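Local coordinates for protein BauA (Acinetobacter baumannii, PDB 6HCP) that probably takes up ferric preacinetobactin across the outer membrane as a TonB-dependent siderophore receptor, at residues S47-G50 against S54-F57; K353-T358 against K362-A367. All blocks are in the same frame, centred on the assembly; numbering follows the deposited sequence.

Contact 1. Residues S47-G50 against S54-F57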
loop_
_atom_site.group_PDB
_atom_site.type_symbol
_atom_site.label_atom_id
_atom_site.label_comp_id
_atom_site.label_asym_id
_atom_site.label_seq_id
_atom_site.Cartn_x
_atom_site.Cartn_y
_atom_site.Cartn_z
ATOM N N SER A 47 8.840 -37.551 11.876
ATOM C CA SER A 47 7.687 -37.149 12.646
ATOM C C SER A 47 7.122 -38.361 13.390
ATOM O O SER A 47 7.482 -39.520 13.118
ATOM C CB SER A 47 6.637 -36.497 11.766
ATOM O OG SER A 47 6.055 -37.455 10.882
ATOM N N ASN A 48 6.223 -38.068 14.323
ATOM C CA ASN A 48 5.553 -39.097 15.120
ATOM C C ASN A 48 4.378 -39.665 14.319
ATOM O O ASN A 48 3.445 -38.946 13.968
ATOM C CB ASN A 48 5.038 -38.551 16.450
ATOM C CG ASN A 48 4.729 -39.674 17.426
ATOM O OD1 ASN A 48 5.634 -40.386 17.848
ATOM N ND2 ASN A 48 3.478 -39.800 17.828
ATOM N N VAL A 49 4.404 -40.970 14.072
ATOM C CA VAL A 49 3.352 -41.592 13.285
ATOM C C VAL A 49 2.404 -42.352 14.220
ATOM O O VAL A 49 2.405 -43.593 14.288
ATOM C CB VAL A 49 3.969 -42.464 12.186
ATOM C CG1 VAL A 49 2.917 -43.043 11.252
ATOM C CG2 VAL A 49 4.993 -41.666 11.396
ATOM N N GLY A 50 1.674 -41.573 15.022
ATOM C CA GLY A 50 0.899 -42.089 16.144
ATOM C C GLY A 50 1.719 -43.071 16.960
ATOM O O GLY A 50 2.902 -42.813 17.241
ATOM N N SER A 54 8.445 -42.357 16.181
ATOM C CA SER A 54 9.198 -41.529 15.256
ATOM C C SER A 54 9.592 -42.323 14.008
ATOM O O SER A 54 10.189 -43.372 14.081
ATOM C CB SER A 54 10.406 -40.933 15.943
ATOM O OG SER A 54 11.199 -40.225 15.006
ATOM N N LYS A 55 9.291 -41.780 12.827
ATOM C CA LYS A 55 9.712 -42.392 11.572
ATOM C C LYS A 55 10.247 -41.298 10.639
ATOM O O LYS A 55 9.701 -40.208 10.585
ATOM C CB LYS A 55 8.561 -43.160 10.917
ATOM C CG LYS A 55 8.056 -44.351 11.728
ATOM C CD LYS A 55 6.818 -45.027 11.159
ATOM C CE LYS A 55 7.081 -45.813 9.890
ATOM N NZ LYS A 55 7.870 -47.040 10.160
ATOM N N LYS A 56 11.227 -41.671 9.816
ATOM C CA LYS A 56 11.793 -40.790 8.811
ATOM C C LYS A 56 10.811 -40.641 7.644
ATOM O O LYS A 56 10.113 -41.577 7.300
ATOM C CB LYS A 56 13.118 -41.353 8.281
ATOM C CG LYS A 56 14.266 -41.404 9.286
ATOM C CD LYS A 56 15.564 -41.877 8.655
ATOM C CE LYS A 56 16.274 -42.978 9.420
ATOM N NZ LYS A 56 16.675 -42.544 10.779
ATOM N N PHE A 57 10.913 -39.493 6.960
ATOM C CA PHE A 57 10.196 -39.147 5.723
ATOM C C PHE A 57 10.072 -40.345 4.767
ATOM O O PHE A 57 8.949 -40.767 4.396
ATOM C CB PHE A 57 10.902 -37.943 5.078
ATOM C CG PHE A 57 10.343 -37.511 3.746
ATOM C CD1 PHE A 57 9.085 -36.932 3.654
ATOM C CD2 PHE A 57 11.102 -37.619 2.592
ATOM C CE1 PHE A 57 8.598 -36.491 2.431
ATOM C CE2 PHE A 57 10.599 -37.210 1.367
ATOM C CZ PHE A 57 9.356 -36.627 1.290
HETATM O O HOH W 1 7.284 -38.821 8.889
#
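Ser-47 and Lys-55 form an antiparallel hydrogen-bonded pair: Lys-55 N gives its hydrogen to Ser-47 O at 2.9 Å, and Ser-47 N returns a bond to Lys-55 O at 3.1 Å. Next along the ladder, Asn-48 and Ser-54 make the non-hydrogen-bonded pair, and Ser-54 CA adds a C-H...O contact to Ser-47 O at 3.4 Å, so that carbonyl receives both a peptide N-H and a C-H. Lys-55 O likewise has two donors, since a water 2.7 Å from Ser-47 OG also donates to it, linking the serine hydroxyl to the facing strand. These strands, 46-48 and 54-56, are the arms of a two-stranded hairpin that packs against strand 135-142 of the plug of this TonB-dependent receptor. The apolar contact lies on the face of Ser-47 and Lys-55. Val-49 CG2, set beside its own backbone N with CG1 anti to it (chi1 -175°), rests on the methylenes of Lys-55, 3.8 Å from CD, and the two side chains cross at about a right angle. The lysine chain bends about its CG-CD and CD-CE bonds, carrying NZ clear of 47-50. Leu-141 of strand 135-142 also touches Val-49, while Glu-139 accepts a hydrogen bond from Asn-48 N through OE1.

Contact 2. Residues K353-T358 against K362-A367; sequences KGKFET and KHQWVA
Phe-356 O accepts the peptide hydrogen of His-363 at 2.7 Å from His-363 N. Phe-356 N answers to His-363 O at 3.1 Å, and Gly-354 and Trp-365 exchange a second pair of backbone bonds. On the face carrying these residues, an aromatic cluster forms. The Phe-356 and His-363 rings make an offset stack, centroids 4.3 Å apart and planes at 17°, and His-363 CB lies over the centre of the phenyl ring. That ring reaches the histidine because Phe-356 CG sits between its own backbone N and carbonyl carbon (chi1 62°). The imidazole is fixed from two sides: Thr-358 OG1 and His-363 NE2 share a hydrogen bond of 2.9 Å at the ring edge, and Asp-427 of strand 412-431 bonds ND1. Trp-365 lays one indole face over the backbone of Gly-354, whose N lies 3.5 Å above the ring plane. Trp-365 NE1 donates in plane to a water at 2.9 Å, which in turn donates to Lys-355 O. On the other face, Lys-355 CG runs beside Gln-364 CG, 3.7 Å apart, and Lys-353 lies alongside Val-366. Strand 302-318 flanks one arm and 412-431 the other: an antiparallel hairpin of the transmembrane beta-barrel, on which the face of Trp-365 is the outer one, where a bound detergent molecule touches Trp-365, consistent with the membrane-facing surface of the barrel.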
loop_
_atom_site.group_PDB
_atom_site.type_symbol
_atom_site.label_atom_id
_atom_site.label_comp_id
_atom_site.label_asym_id
_atom_site.label_seq_id
_atom_site.Cartn_x
_atom_site.Cartn_y
_atom_site.Cartn_z
ATOM N N LYS A 353 6.727 -51.492 23.330
ATOM C CA LYS A 353 7.259 -51.605 21.996
ATOM C C LYS A 353 8.392 -52.632 22.036
ATOM O O LYS A 353 9.139 -52.667 23.001
ATOM C CB LYS A 353 7.824 -50.268 21.501
ATOM C CG LYS A 353 6.838 -49.113 21.455
ATOM C CD LYS A 353 7.430 -47.796 20.962
ATOM C CE LYS A 353 6.381 -46.704 20.890
ATOM N NZ LYS A 353 6.893 -45.478 20.231
ATOM N N GLY A 354 8.597 -53.339 20.932
ATOM C CA GLY A 354 9.650 -54.338 20.891
ATOM C C GLY A 354 10.087 -54.667 19.486
ATOM O O GLY A 354 9.492 -54.201 18.519
ATOM N N LYS A 355 11.054 -55.593 19.395
ATOM C CA LYS A 355 11.608 -56.041 18.136
ATOM C C LYS A 355 11.969 -57.527 18.230
ATOM O O LYS A 355 12.309 -58.012 19.315
ATOM C CB LYS A 355 12.876 -55.258 17.803
ATOM C CG LYS A 355 12.690 -53.758 17.651
ATOM C CD LYS A 355 13.983 -53.018 17.382
ATOM C CE LYS A 355 13.779 -51.519 17.425
ATOM N NZ LYS A 355 15.042 -50.792 17.168
ATOM N N PHE A 356 11.860 -58.214 17.095
ATOM C CA PHE A 356 12.313 -59.587 16.934
ATOM C C PHE A 356 12.502 -59.830 15.443
ATOM O O PHE A 356 12.145 -58.981 14.620
ATOM C CB PHE A 356 11.332 -60.582 17.574
ATOM C CG PHE A 356 9.946 -60.586 16.971
ATOM C CD1 PHE A 356 9.637 -61.395 15.895
ATOM C CD2 PHE A 356 8.930 -59.827 17.538
ATOM C CE1 PHE A 356 8.373 -61.366 15.325
ATOM C CE2 PHE A 356 7.646 -59.853 17.016
ATOM C CZ PHE A 356 7.377 -60.598 15.892
ATOM N N GLU A 357 13.132 -60.962 15.099
ATOM C CA GLU A 357 13.404 -61.315 13.738
ATOM C C GLU A 357 12.906 -62.735 13.472
ATOM O O GLU A 357 12.949 -63.577 14.344
ATOM C CB GLU A 357 14.907 -61.223 13.437
ATOM C CG GLU A 357 15.506 -59.922 13.916
ATOM C CD GLU A 357 16.892 -59.606 13.384
ATOM O OE1 GLU A 357 17.461 -60.449 12.669
ATOM O OE2 GLU A 357 17.369 -58.485 13.649
ATOM N N THR A 358 12.327 -62.926 12.287
ATOM C CA THR A 358 11.932 -64.227 11.791
ATOM C C THR A 358 12.654 -64.460 10.468
ATOM O O THR A 358 12.286 -63.879 9.436
ATOM C CB THR A 358 10.404 -64.339 11.634
ATOM O OG1 THR A 358 9.955 -63.381 10.674
ATOM C CG2 THR A 358 9.675 -64.140 12.946
ATOM N N LYS A 362 12.620 -58.526 9.759
ATOM C CA LYS A 362 12.689 -57.835 11.013
ATOM C C LYS A 362 11.283 -57.333 11.394
ATOM O O LYS A 362 10.554 -56.821 10.554
ATOM C CB LYS A 362 13.652 -56.650 10.910
ATOM C CG LYS A 362 15.115 -57.023 10.716
ATOM C CD LYS A 362 16.024 -55.812 10.631
ATOM C CE LYS A 362 17.463 -56.186 10.344
ATOM N NZ LYS A 362 18.149 -55.141 9.546
ATOM N N HIS A 363 10.966 -57.435 12.679
ATOM C CA HIS A 363 9.673 -57.047 13.240
ATOM C C HIS A 363 9.887 -55.940 14.266
ATOM O O HIS A 363 10.739 -56.048 15.162
ATOM C CB HIS A 363 8.960 -58.251 13.876
ATOM C CG HIS A 363 8.576 -59.326 12.917
ATOM N ND1 HIS A 363 7.253 -59.607 12.639
ATOM C CD2 HIS A 363 9.316 -60.252 12.248
ATOM C CE1 HIS A 363 7.191 -60.636 11.810
ATOM N NE2 HIS A 363 8.453 -60.992 11.480
ATOM N N GLN A 364 9.086 -54.875 14.135
ATOM C CA GLN A 364 9.001 -53.820 15.137
ATOM C C GLN A 364 7.521 -53.619 15.460
ATOM O O GLN A 364 6.747 -53.349 14.543
ATOM C CB GLN A 364 9.534 -52.505 14.565
ATOM C CG GLN A 364 10.507 -51.744 15.440
ATOM C CD GLN A 364 11.170 -50.687 14.585
ATOM O OE1 GLN A 364 12.222 -50.917 13.994
ATOM N NE2 GLN A 364 10.411 -49.651 14.271
ATOM N N TRP A 365 7.141 -53.853 16.714
ATOM C CA TRP A 365 5.743 -53.907 17.086
ATOM C C TRP A 365 5.492 -52.937 18.232
ATOM O O TRP A 365 6.405 -52.568 18.975
ATOM C CB TRP A 365 5.310 -55.339 17.452
ATOM C CG TRP A 365 6.073 -55.888 18.621
ATOM C CD1 TRP A 365 7.231 -56.607 18.560
ATOM C CD2 TRP A 365 5.766 -55.738 20.014
ATOM N NE1 TRP A 365 7.670 -56.895 19.822
ATOM C CE2 TRP A 365 6.800 -56.369 20.737
ATOM C CE3 TRP A 365 4.729 -55.128 20.729
ATOM C CZ2 TRP A 365 6.815 -56.432 22.127
ATOM C CZ3 TRP A 365 4.762 -55.160 22.107
ATOM C CH2 TRP A 365 5.797 -55.791 22.798
ATOM N N VAL A 366 4.207 -52.602 18.411
ATOM C CA VAL A 366 3.763 -51.797 19.500
ATOM C C VAL A 366 2.362 -52.262 19.919
ATOM O O VAL A 366 1.560 -52.661 19.083
ATOM C CB VAL A 366 3.759 -50.302 19.104
ATOM C CG1 VAL A 366 2.993 -50.066 17.815
ATOM C CG2 VAL A 366 3.222 -49.423 20.219
ATOM N N ALA A 367 2.098 -52.174 21.221
ATOM C CA ALA A 367 0.783 -52.460 21.765
ATOM C C ALA A 367 0.483 -51.400 22.816
ATOM O O ALA A 367 1.311 -51.133 23.673
ATOM C CB ALA A 367 0.726 -53.846 22.366
HETATM O O HOH W 2 9.846 -58.650 20.740
#

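Contact 1 belongs to the plug and contact 2 to the barrel wall, the two parts from which a TonB-dependent receptor is built. Their centres lie 16 Å apart and their nearest atoms about 5 Å, without touching. The gap is bridged by the residues that join the arms of contact 1: Phe-51 and Leu-52, in the turn between 47-50 and 54-57, reach Val-366 of contact 2. Val-366 shares its face with Lys-353, so this face of the hairpin looks inward to the plug, whereas Trp-365 and Ala-367 on the other face meet detergent. Both contacts close antiparallel hairpins, but contact 1 buries about 210 Å² and contact 2 about 619 Å².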